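Local coordinates for beta-hexosaminidase LpqI (Mycobacterium tuberculosis H37Rv, PDB 6GFV), which cleaves terminal beta-1,4-linked N-acetylglucosamine from peptidoglycan fragments, as a family 3 glycoside hydrolase in cell-wall recycling, at residues A7-I12 with V333-G338; E65-A68 with P74-V77; Q122-G127 with R171-L176; P177-F182 with R214-Q219; N248-G253 with P259-P264. One frame throughout, in Å; residues are numbered along the deposited sequence.

Interaction 1: A7-I12 with V333-G338; sequences AEPAGI and VATMKG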
# COMPACT_ATOMS: atom_id res chain seq x y z
N ALA A 7 9.84 -19.94 -11.96
CA ALA A 7 8.44 -20.24 -12.25
C ALA A 7 7.65 -18.97 -12.51
O ALA A 7 7.93 -17.94 -11.93
CB ALA A 7 7.81 -21.00 -11.10
N GLU A 8 6.65 -19.05 -13.39
CA GLU A 8 5.78 -17.90 -13.66
C GLU A 8 4.88 -17.63 -12.44
O GLU A 8 4.64 -18.52 -11.64
CB GLU A 8 4.95 -18.14 -14.93
CG GLU A 8 3.82 -19.16 -14.80
CD GLU A 8 2.82 -19.12 -15.96
OE1 GLU A 8 2.71 -18.07 -16.63
OE2 GLU A 8 2.15 -20.15 -16.21
N PRO A 9 4.39 -16.38 -12.29
CA PRO A 9 3.58 -15.99 -11.13
C PRO A 9 2.43 -16.95 -10.81
O PRO A 9 2.26 -17.31 -9.67
CB PRO A 9 3.04 -14.63 -11.54
CG PRO A 9 4.10 -14.07 -12.39
CD PRO A 9 4.66 -15.22 -13.16
N ALA A 10 1.65 -17.35 -11.81
CA ALA A 10 0.53 -18.24 -11.58
C ALA A 10 0.96 -19.57 -10.95
O ALA A 10 0.15 -20.25 -10.33
CB ALA A 10 -0.21 -18.49 -12.88
N GLY A 11 2.22 -19.93 -11.11
CA GLY A 11 2.71 -21.20 -10.62
C GLY A 11 3.43 -21.10 -9.30
O GLY A 11 3.69 -22.10 -8.65
N ILE A 12 3.75 -19.88 -8.90
CA ILE A 12 4.49 -19.66 -7.67
C ILE A 12 3.90 -20.36 -6.43
O ILE A 12 4.66 -20.88 -5.62
CB ILE A 12 4.64 -18.15 -7.39
CG1 ILE A 12 5.60 -17.54 -8.41
CG2 ILE A 12 5.17 -17.90 -5.99
CD1 ILE A 12 7.04 -17.96 -8.21
N VAL A 333 0.93 -10.88 -5.90
CA VAL A 333 2.13 -10.27 -5.37
C VAL A 333 3.35 -10.71 -6.19
O VAL A 333 4.25 -9.90 -6.43
CB VAL A 333 2.30 -10.55 -3.85
CG1 VAL A 333 1.07 -10.09 -3.09
CG2 VAL A 333 2.54 -12.00 -3.58
N ALA A 334 3.35 -11.94 -6.70
CA ALA A 334 4.43 -12.35 -7.59
C ALA A 334 4.49 -11.45 -8.83
O ALA A 334 5.57 -11.04 -9.26
CB ALA A 334 4.26 -13.82 -8.00
N THR A 335 3.32 -11.16 -9.39
CA THR A 335 3.19 -10.33 -10.58
C THR A 335 3.70 -8.93 -10.29
O THR A 335 4.41 -8.33 -11.09
CB THR A 335 1.69 -10.25 -11.08
OG1 THR A 335 1.20 -11.55 -11.38
CG2 THR A 335 1.57 -9.38 -12.30
N MET A 336 3.35 -8.42 -9.12
CA MET A 336 3.82 -7.12 -8.65
C MET A 336 5.35 -7.10 -8.53
O MET A 336 5.99 -6.15 -8.97
CB MET A 336 3.18 -6.77 -7.29
CG MET A 336 3.73 -5.53 -6.61
SD MET A 336 3.06 -5.24 -4.96
CE MET A 336 4.09 -6.34 -3.99
N LYS A 337 5.92 -8.15 -7.96
CA LYS A 337 7.36 -8.19 -7.69
C LYS A 337 8.18 -8.38 -8.96
O LYS A 337 9.29 -7.89 -9.05
CB LYS A 337 7.70 -9.29 -6.69
CG LYS A 337 7.42 -8.90 -5.25
CD LYS A 337 7.63 -10.05 -4.32
CE LYS A 337 7.52 -9.61 -2.87
NZ LYS A 337 7.96 -10.68 -1.97
N GLY A 338 7.62 -9.07 -9.95
CA GLY A 338 8.33 -9.29 -11.19
C GLY A 338 9.34 -10.41 -11.11
O GLY A 338 9.56 -11.00 -10.06
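The pyrrolidine ring of Pro-9 meets helix 323-337 through its CB corner, with CG following. Against that corner packs the methyl of Ala-334, whose CB is 3.8 Å from Pro-9 CB. The hydroxyl of Thr-335 is the second neighbour of the ring, with OG1 3.6 Å from Pro-9 CB and 4.0 Å from Pro-9 CG. The side chains of Pro-9 and Thr-335 cross at roughly a right angle. Thr-335 holds OG1 beside its own backbone N (chi1 -59°), where it hydrogen-bonds to Val-331 O one turn back; toward proline the oxygen makes only van der Waals contact. This is how the N-terminal arm of the TIM-barrel domain lies on the last helix of the chain, with the Cys-6 to Cys-343 disulfide tying the two ends of the chain together just before Ala-7 and a few residues after Gly-338. The arm is shaped by a 3-10 turn at 9-11, in which Gly-11 N bonds to Glu-8 O at 2.9 Å. The turn brings Ile-12 round to the same helix, and its CG1 branch reaches Ala-334 CB at 4.0 Å. The small methyl of Ala-334 meets both Pro-9 and Ile-12, and the same side chain also touches Leu-73 in a neighbouring loop.

Interaction 2: E65-A68 with P74-V77; sequences EIVA and PLAV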
# COMPACT_ATOMS: atom_id res chain seq x y z
N GLU A 65 22.19 -7.11 1.03
CA GLU A 65 22.33 -8.49 1.50
C GLU A 65 21.00 -9.08 1.94
O GLU A 65 20.71 -10.25 1.69
CB GLU A 65 23.31 -8.57 2.67
CG GLU A 65 23.54 -9.99 3.18
CD GLU A 65 24.65 -10.71 2.44
OE1 GLU A 65 25.30 -10.06 1.59
OE2 GLU A 65 24.88 -11.90 2.70
N ILE A 66 20.20 -8.27 2.61
CA ILE A 66 18.92 -8.71 3.14
C ILE A 66 18.00 -9.08 1.99
O ILE A 66 17.33 -10.11 2.03
CB ILE A 66 18.26 -7.62 4.00
CG1 ILE A 66 19.06 -7.42 5.29
CG2 ILE A 66 16.83 -8.00 4.33
CD1 ILE A 66 18.66 -6.21 6.07
N VAL A 67 17.99 -8.23 0.97
CA VAL A 67 17.24 -8.53 -0.23
C VAL A 67 17.81 -9.76 -0.94
O VAL A 67 17.06 -10.62 -1.40
CB VAL A 67 17.22 -7.33 -1.18
CG1 VAL A 67 16.61 -7.73 -2.52
CG2 VAL A 67 16.46 -6.18 -0.56
N ALA A 68 19.13 -9.85 -1.03
CA ALA A 68 19.76 -10.96 -1.75
C ALA A 68 19.40 -12.32 -1.14
O ALA A 68 19.29 -13.31 -1.86
CB ALA A 68 21.26 -10.78 -1.77
N PRO A 74 12.07 -11.37 -5.38
CA PRO A 74 12.72 -10.28 -4.66
C PRO A 74 11.87 -9.69 -3.54
O PRO A 74 10.67 -9.47 -3.70
CB PRO A 74 12.98 -9.25 -5.76
CG PRO A 74 13.06 -10.07 -7.01
CD PRO A 74 12.09 -11.15 -6.84
N LEU A 75 12.49 -9.46 -2.40
CA LEU A 75 11.85 -8.79 -1.28
C LEU A 75 11.24 -7.45 -1.69
O LEU A 75 11.89 -6.68 -2.40
CB LEU A 75 12.87 -8.56 -0.17
CG LEU A 75 12.38 -8.01 1.18
CD1 LEU A 75 11.62 -9.08 1.96
CD2 LEU A 75 13.52 -7.44 1.99
N ALA A 76 10.01 -7.15 -1.26
CA ALA A 76 9.43 -5.82 -1.49
C ALA A 76 9.95 -4.81 -0.46
O ALA A 76 10.03 -5.12 0.72
CB ALA A 76 7.89 -5.87 -1.45
N VAL A 77 10.29 -3.60 -0.90
CA VAL A 77 10.72 -2.54 0.02
C VAL A 77 9.90 -1.27 -0.16
O VAL A 77 9.99 -0.61 -1.20
CB VAL A 77 12.22 -2.21 -0.16
CG1 VAL A 77 12.69 -1.20 0.89
CG2 VAL A 77 13.05 -3.47 -0.13
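Val-67 and Leu-75 bring the two backbones closest, with 5.5 Å between Val-67 CA and Leu-75 CA. Residues 65-68 are helical and belong to helix 62-69, whereas 74-77 is extended and enters strand 76-83 at Ala-76. No hydrogen bond joins the two segments, and the packing is entirely aliphatic. Its centre is the CD2 methyl of Leu-75, which sits 4.1 Å from Val-67 CG2 and 4.1 Å from Ile-66 CG2, so that one leucine branch meets methyls from two successive helical residues. Leu-75 gets there by placing CG opposite its backbone N (chi1 -173°), which extends the chain toward the helix. Both helical side chains run at a slant to the leucine. The CG2 branch of Val-67 also approaches Val-77 CG2 at 4.4 Å. The end of Ile-66 leads away from 74-77, and the side chain also packs on helix 33-43, where Val-40 contacts both Ile-66 and Leu-75. Ala-76 faces the other way, and its backbone pairs with Gly-46 and Ile-48 at the neighbouring strand. The arrangement is that of a beta-alpha-beta unit, in which helix 62-69 links the parallel strands 47-50 and 76-83 of the TIM barrel and packs on the start of the second.

Interaction 3: Q122-G127 with R171-L176; sequences QMRKLG and RDAGVL
Arg-124 reaches from the last turn of helix 109-126 to Ala-173, where helix 156-172 ends in a Schellman motif and the chain turns toward strand 176-182 of the TIM barrel. The segments meet near the C-terminal ends of the two helices. The arginine chain leaves its helix extended, then bends at chi3 (93°), which turns the guanidinium toward the carbonyl of Ala-173. NH1 donates to Ala-173 O, but at 2.5 Å this bond is implausibly short, and with an N-H...O angle of 126° its exact geometry is doubtful. The oxygen approaches the guanidinium obliquely, and its 3.1 Å distance from Arg-124 CD belongs to the same doubtful placement. The methyl of Ala-173 instead lies in the guanidinium plane at its edge, with CB 3.9 Å from NH1. Nearer the helix axis the contact becomes apolar. Val-175 directs its CG2 branch to the CB of Arg-124 at 4.1 Å, and also packs on Asp-131 of strand 130-131. A second link between the helices lies close by, where Asp-172 forms salt bridges with Arg-113 and Arg-117 of helix 109-126. The turn that presents the Ala-173 carbonyl is held by the bond from Gly-174 N to Arg-171 O, 3.1 Å long.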
# COMPACT_ATOMS: atom_id res chain seq x y z
N GLN A 122 16.00 8.21 -7.73
CA GLN A 122 16.84 8.20 -6.54
C GLN A 122 16.39 7.14 -5.52
O GLN A 122 17.21 6.49 -4.88
CB GLN A 122 16.85 9.59 -5.89
CG GLN A 122 17.48 10.68 -6.79
CD GLN A 122 17.62 12.01 -6.09
OE1 GLN A 122 18.34 12.14 -5.11
NE2 GLN A 122 16.90 13.01 -6.57
N MET A 123 15.08 6.96 -5.40
CA MET A 123 14.51 5.92 -4.55
C MET A 123 14.84 4.51 -5.04
O MET A 123 15.11 3.62 -4.25
CB MET A 123 12.98 6.08 -4.44
CG MET A 123 12.52 7.04 -3.36
SD MET A 123 10.72 7.03 -3.13
CE MET A 123 10.21 8.01 -4.53
N ARG A 124 14.83 4.30 -6.35
CA ARG A 124 15.15 2.99 -6.89
C ARG A 124 16.64 2.61 -6.71
O ARG A 124 16.97 1.45 -6.47
CB ARG A 124 14.77 2.90 -8.36
CG ARG A 124 15.05 1.53 -8.97
CD ARG A 124 14.64 1.43 -10.42
NE ARG A 124 15.72 1.74 -11.35
CZ ARG A 124 15.85 2.87 -12.03
NH1 ARG A 124 14.96 3.85 -11.89
NH2 ARG A 124 16.87 3.03 -12.86
N LYS A 125 17.53 3.59 -6.80
CA LYS A 125 18.95 3.34 -6.52
C LYS A 125 19.20 2.91 -5.06
O LYS A 125 20.10 2.12 -4.79
CB LYS A 125 19.79 4.57 -6.85
CG LYS A 125 19.87 4.90 -8.33
CD LYS A 125 20.48 6.27 -8.56
CE LYS A 125 19.94 6.91 -9.84
NZ LYS A 125 19.78 8.39 -9.68
N LEU A 126 18.41 3.45 -4.14
CA LEU A 126 18.55 3.08 -2.73
C LEU A 126 18.04 1.67 -2.44
O LEU A 126 18.47 1.05 -1.48
CB LEU A 126 17.82 4.07 -1.83
CG LEU A 126 18.37 5.50 -1.75
CD1 LEU A 126 17.39 6.41 -1.05
CD2 LEU A 126 19.72 5.52 -1.06
N GLY A 127 17.12 1.17 -3.27
CA GLY A 127 16.54 -0.14 -3.05
C GLY A 127 15.02 -0.16 -2.87
O GLY A 127 14.45 -1.22 -2.64
N ARG A 171 6.33 5.41 -12.08
CA ARG A 171 6.29 4.31 -13.03
C ARG A 171 7.43 4.41 -14.06
O ARG A 171 8.05 3.42 -14.39
CB ARG A 171 4.90 4.29 -13.70
CG ARG A 171 4.51 3.04 -14.47
CD ARG A 171 3.05 3.11 -14.94
NE ARG A 171 2.12 3.21 -13.81
CZ ARG A 171 1.22 4.17 -13.64
NH1 ARG A 171 1.07 5.13 -14.53
NH2 ARG A 171 0.45 4.15 -12.58
N ASP A 172 7.71 5.63 -14.54
CA ASP A 172 8.85 5.91 -15.41
C ASP A 172 10.15 5.36 -14.83
O ASP A 172 10.99 4.86 -15.56
CB ASP A 172 9.05 7.41 -15.64
CG ASP A 172 7.97 8.05 -16.51
OD1 ASP A 172 7.29 7.35 -17.27
OD2 ASP A 172 7.84 9.29 -16.44
N ALA A 173 10.31 5.50 -13.51
CA ALA A 173 11.55 5.16 -12.83
C ALA A 173 11.58 3.70 -12.34
O ALA A 173 12.54 3.29 -11.73
CB ALA A 173 11.78 6.13 -11.62
N GLY A 174 10.52 2.94 -12.60
CA GLY A 174 10.49 1.56 -12.16
C GLY A 174 10.06 1.33 -10.71
O GLY A 174 10.35 0.28 -10.14
N VAL A 175 9.35 2.30 -10.13
CA VAL A 175 8.82 2.20 -8.76
C VAL A 175 7.28 2.06 -8.80
O VAL A 175 6.64 2.75 -9.56
CB VAL A 175 9.21 3.44 -7.91
CG1 VAL A 175 8.50 3.44 -6.56
CG2 VAL A 175 10.74 3.49 -7.70
N LEU A 176 6.72 1.15 -8.00
CA LEU A 176 5.26 0.95 -8.00
C LEU A 176 4.55 2.08 -7.26
O LEU A 176 4.74 2.26 -6.06
CB LEU A 176 4.88 -0.39 -7.36
CG LEU A 176 3.37 -0.65 -7.27
CD1 LEU A 176 2.85 -1.15 -8.61
CD2 LEU A 176 3.01 -1.63 -6.16

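Interaction 4: P177-F182 with R214-Q219; sequences PVLKHF and RTLVTQ
Leu-179 CD1 rests against Leu-216 CB at 3.7 Å, with the two leucines crossing at a slant. The same methyl approaches Val-217 CG1 at 4.4 Å, so a single branch of the strand residue meets two successive residues, Leu-216 and Val-217. The chi1 of Leu-179, at -39°, is rotated off the usual staggered value. Behind the first shell, the backbone of Leu-179 is fixed by bonds to Gly-223 and Met-225 of the next parallel strand, and its side chain also touches Val-222. Across the contact a type I turn runs from Leu-216 to Gln-219, and Thr-218 OG1 donates to Thr-215 O at 2.9 Å, a bond within the same bend of the chain. The next two residues after Leu-179, Lys-180 and His-181, bind substrate by similarity. Lys-180 NZ is salt-bridged to Glu-82, the CB of Lys-180 lies 3.8 Å above the centre of the His-181 ring, and the peptide between the two residues is cis. Successive residues of this barrel strand serve different surroundings: Leu-179 is buried in apolar packing with the outer helical layer, while Lys-180 turns its charge to Glu-82 and, more weakly, to Asp-80, another probable substrate-binding residue.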
# COMPACT_ATOMS: atom_id res chain seq x y z
N PRO A 177 3.72 2.84 -7.99
CA PRO A 177 2.85 3.83 -7.36
C PRO A 177 1.62 3.20 -6.69
O PRO A 177 1.09 2.21 -7.21
CB PRO A 177 2.44 4.72 -8.52
CG PRO A 177 2.43 3.76 -9.72
CD PRO A 177 3.54 2.79 -9.45
N VAL A 178 1.17 3.76 -5.58
CA VAL A 178 0.02 3.24 -4.88
C VAL A 178 -0.96 4.36 -4.56
O VAL A 178 -0.66 5.25 -3.77
CB VAL A 178 0.40 2.51 -3.57
CG1 VAL A 178 -0.83 1.91 -2.93
CG2 VAL A 178 1.41 1.40 -3.85
N LEU A 179 -2.13 4.32 -5.19
CA LEU A 179 -3.19 5.31 -4.96
C LEU A 179 -3.83 5.13 -3.58
O LEU A 179 -4.06 4.01 -3.14
CB LEU A 179 -4.27 5.21 -6.06
CG LEU A 179 -3.88 4.93 -7.52
CD1 LEU A 179 -5.13 4.77 -8.40
CD2 LEU A 179 -2.98 6.00 -8.11
N LYS A 180 -4.13 6.24 -2.90
CA LYS A 180 -4.72 6.19 -1.56
C LYS A 180 -5.60 7.42 -1.27
O LYS A 180 -5.43 8.45 -1.91
CB LYS A 180 -3.60 6.04 -0.50
CG LYS A 180 -2.55 7.13 -0.45
CD LYS A 180 -1.38 6.74 0.49
CE LYS A 180 -0.51 7.95 0.88
NZ LYS A 180 0.64 7.64 1.80
N HIS A 181 -6.55 7.33 -0.33
CA HIS A 181 -7.00 6.14 0.38
C HIS A 181 -8.43 5.73 -0.06
O HIS A 181 -9.39 6.42 0.27
CB HIS A 181 -7.00 6.37 1.90
CG HIS A 181 -5.76 7.01 2.43
ND1 HIS A 181 -5.41 8.32 2.19
CD2 HIS A 181 -4.77 6.51 3.21
CE1 HIS A 181 -4.26 8.59 2.77
NE2 HIS A 181 -3.85 7.51 3.39
N PHE A 182 -8.56 4.63 -0.78
CA PHE A 182 -9.87 4.20 -1.31
C PHE A 182 -10.89 3.92 -0.19
O PHE A 182 -10.57 3.27 0.80
CB PHE A 182 -9.64 2.95 -2.19
CG PHE A 182 -10.87 2.47 -2.95
CD1 PHE A 182 -11.74 1.57 -2.38
CD2 PHE A 182 -11.09 2.87 -4.25
CE1 PHE A 182 -12.86 1.10 -3.10
CE2 PHE A 182 -12.20 2.42 -4.96
CZ PHE A 182 -13.08 1.54 -4.38
N ARG A 214 -11.54 5.97 -11.68
CA ARG A 214 -12.07 5.39 -12.93
C ARG A 214 -11.02 5.30 -14.04
O ARG A 214 -11.02 4.35 -14.81
CB ARG A 214 -13.26 6.19 -13.47
CG ARG A 214 -14.46 6.32 -12.54
CD ARG A 214 -15.53 7.19 -13.21
NE ARG A 214 -16.65 7.48 -12.32
CZ ARG A 214 -17.56 8.43 -12.54
NH1 ARG A 214 -17.46 9.19 -13.62
NH2 ARG A 214 -18.54 8.62 -11.68
N THR A 215 -10.12 6.27 -14.11
CA THR A 215 -9.09 6.23 -15.13
C THR A 215 -7.71 5.82 -14.58
O THR A 215 -6.93 5.24 -15.29
CB THR A 215 -8.97 7.58 -15.85
OG1 THR A 215 -8.55 8.58 -14.92
CG2 THR A 215 -10.31 8.01 -16.43
N LEU A 216 -7.42 6.08 -13.31
CA LEU A 216 -6.06 5.79 -12.83
C LEU A 216 -5.80 4.31 -12.53
O LEU A 216 -4.65 3.87 -12.55
CB LEU A 216 -5.74 6.63 -11.59
CG LEU A 216 -5.72 8.14 -11.80
CD1 LEU A 216 -5.17 8.82 -10.56
CD2 LEU A 216 -4.92 8.53 -13.03
N VAL A 217 -6.85 3.53 -12.26
CA VAL A 217 -6.65 2.12 -11.93
C VAL A 217 -6.28 1.29 -13.16
O VAL A 217 -5.85 0.15 -13.02
CB VAL A 217 -7.89 1.48 -11.27
CG1 VAL A 217 -8.32 2.27 -10.04
CG2 VAL A 217 -9.04 1.34 -12.27
N THR A 218 -6.42 1.87 -14.35
CA THR A 218 -6.14 1.15 -15.59
C THR A 218 -4.73 1.35 -16.11
O THR A 218 -4.37 0.80 -17.15
CB THR A 218 -7.10 1.58 -16.72
OG1 THR A 218 -6.86 2.95 -17.06
CG2 THR A 218 -8.51 1.41 -16.30
N GLN A 219 -3.94 2.16 -15.42
CA GLN A 219 -2.61 2.48 -15.91
C GLN A 219 -1.53 1.68 -15.17
O GLN A 219 -0.88 2.19 -14.27
CB GLN A 219 -2.37 4.00 -15.83
CG GLN A 219 -3.22 4.78 -16.85
CD GLN A 219 -3.28 6.29 -16.58
OE1 GLN A 219 -2.78 6.78 -15.57
NE2 GLN A 219 -3.91 7.01 -17.50

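Interaction 5: N248-G253 with P259-P264; sequences NLLRTG and PPFDGP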
# COMPACT_ATOMS: atom_id res chain seq x y z
N ASN A 248 -14.65 -5.59 -2.91
CA ASN A 248 -15.41 -6.09 -4.08
C ASN A 248 -15.84 -4.98 -5.05
O ASN A 248 -15.83 -5.19 -6.25
CB ASN A 248 -16.63 -6.91 -3.63
CG ASN A 248 -16.28 -8.36 -3.32
OD1 ASN A 248 -15.15 -8.78 -3.51
ND2 ASN A 248 -17.24 -9.12 -2.85
N LEU A 249 -16.22 -3.80 -4.55
CA LEU A 249 -16.51 -2.66 -5.43
C LEU A 249 -15.30 -2.27 -6.29
O LEU A 249 -15.43 -1.99 -7.48
CB LEU A 249 -16.95 -1.44 -4.62
CG LEU A 249 -17.28 -0.16 -5.41
CD1 LEU A 249 -18.42 -0.38 -6.40
CD2 LEU A 249 -17.61 1.01 -4.46
N LEU A 250 -14.14 -2.24 -5.65
CA LEU A 250 -12.88 -1.96 -6.34
C LEU A 250 -12.60 -3.02 -7.40
O LEU A 250 -12.25 -2.68 -8.53
CB LEU A 250 -11.73 -1.87 -5.34
CG LEU A 250 -10.31 -1.68 -5.92
CD1 LEU A 250 -10.19 -0.45 -6.82
CD2 LEU A 250 -9.28 -1.65 -4.83
N ARG A 251 -12.76 -4.29 -7.02
CA ARG A 251 -12.54 -5.40 -7.95
C ARG A 251 -13.47 -5.36 -9.19
O ARG A 251 -13.02 -5.63 -10.29
CB ARG A 251 -12.72 -6.75 -7.24
CG ARG A 251 -11.69 -7.09 -6.17
CD ARG A 251 -10.27 -7.01 -6.69
NE ARG A 251 -9.30 -7.46 -5.68
CZ ARG A 251 -7.98 -7.32 -5.78
NH1 ARG A 251 -7.45 -6.71 -6.83
NH2 ARG A 251 -7.20 -7.77 -4.80
N THR A 252 -14.75 -5.03 -9.00
CA THR A 252 -15.71 -5.07 -10.11
C THR A 252 -15.78 -3.77 -10.92
O THR A 252 -15.97 -3.80 -12.13
CB THR A 252 -17.14 -5.41 -9.61
OG1 THR A 252 -17.52 -4.47 -8.60
CG2 THR A 252 -17.18 -6.80 -9.05
N GLY A 253 -15.64 -2.64 -10.24
CA GLY A 253 -15.60 -1.34 -10.90
C GLY A 253 -16.95 -0.77 -11.35
O GLY A 253 -17.20 0.42 -11.20
N PRO A 259 -13.63 0.26 -14.97
CA PRO A 259 -13.33 -1.12 -15.34
C PRO A 259 -12.90 -1.91 -14.10
O PRO A 259 -12.66 -1.30 -13.08
CB PRO A 259 -12.19 -0.98 -16.36
CG PRO A 259 -11.68 0.35 -16.16
CD PRO A 259 -12.75 1.22 -15.66
N PRO A 260 -12.83 -3.24 -14.18
CA PRO A 260 -12.44 -4.01 -12.99
C PRO A 260 -10.96 -3.81 -12.63
O PRO A 260 -10.21 -3.44 -13.52
CB PRO A 260 -12.70 -5.46 -13.39
CG PRO A 260 -13.49 -5.40 -14.65
CD PRO A 260 -13.16 -4.12 -15.31
N PHE A 261 -10.57 -4.04 -11.37
CA PHE A 261 -9.17 -3.91 -10.95
C PHE A 261 -8.62 -5.22 -10.39
O PHE A 261 -9.12 -5.72 -9.40
CB PHE A 261 -8.99 -2.81 -9.89
CG PHE A 261 -7.57 -2.61 -9.45
CD1 PHE A 261 -6.62 -2.10 -10.32
CD2 PHE A 261 -7.18 -2.93 -8.16
CE1 PHE A 261 -5.29 -1.92 -9.89
CE2 PHE A 261 -5.86 -2.75 -7.74
CZ PHE A 261 -4.93 -2.23 -8.61
N ASP A 262 -7.58 -5.74 -11.03
CA ASP A 262 -6.98 -7.01 -10.63
C ASP A 262 -5.52 -6.85 -10.14
O ASP A 262 -4.80 -7.83 -10.01
CB ASP A 262 -7.03 -8.01 -11.80
CG ASP A 262 -6.79 -9.44 -11.36
OD1 ASP A 262 -7.36 -9.86 -10.34
OD2 ASP A 262 -6.02 -10.15 -12.03
N GLY A 263 -5.10 -5.61 -9.91
CA GLY A 263 -3.79 -5.33 -9.34
C GLY A 263 -3.72 -5.56 -7.84
O GLY A 263 -4.69 -6.02 -7.25
N PRO A 264 -2.56 -5.25 -7.21
CA PRO A 264 -2.36 -5.47 -5.77
C PRO A 264 -3.10 -4.44 -4.90
O PRO A 264 -3.02 -3.24 -5.14
CB PRO A 264 -0.83 -5.32 -5.61
CG PRO A 264 -0.47 -4.31 -6.66
CD PRO A 264 -1.40 -4.57 -7.83
O HOH W 1 -12.16 -0.62 -10.21
O HOH W 2 -11.03 -7.90 -10.81
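A single bend, at chi2 (-54°), followed by an extended run, brings Arg-251 to the segment 259-264. Phe-261 has its CG opposite its backbone N, which lays its side chain alongside that of Leu-250, pointing the same way. This is an alpha-beta loop of the TIM barrel, connecting helix 244-252 to strand 265-267 and doubling back along the last turn of the helix. One nitrogen, Arg-251 NH1, holds two carbonyls at the guanidinium edge and in its plane: Gly-263 O at 2.9 Å (166° at the hydrogen) and Phe-261 O at 3.2 Å (171°). Gly-263 O receives the bond in its own carbonyl plane, whereas at Phe-261 O the donor stands above that plane. On the same group NH2 makes a salt bridge to Asp-295, so the guanidinium is fixed at more than one corner. The backbone adds Phe-261 N to Arg-251 O at 3.1 Å. Leu-250 CG packs 4.0 Å from Phe-261 CD2, and one face of the phenyl ring carries Gly-263 N, 3.5 Å above its centre. Asp-262 pairs instead with Arg-332 of the last helix. Between the helix end and Pro-259 a water donates to both carbonyls, 2.7 Å from Leu-250 O and 3.0 Å from Pro-259 O.

Overall arrangement
Interactions 2 to 5 follow one another along the chain round the TIM barrel; interaction 1, which joins the N-terminal arm to the last helix, encloses them. The centres of interactions 2 and 5 lie about 28 Å apart, whereas those of interactions 4 and 5 are about 10 Å apart and the two touch through Phe-182 with Leu-250 and Val-217 with Phe-261. Interaction 3 leads directly into interaction 4, since helix 156-172 is followed by strand 176-182. Lys-337 packs against Pro-74 of interaction 2, and Met-336 against Leu-176 and Pro-264. The closing helix thus meets several contacts, while the probable substrate site includes strand residues of interaction 4.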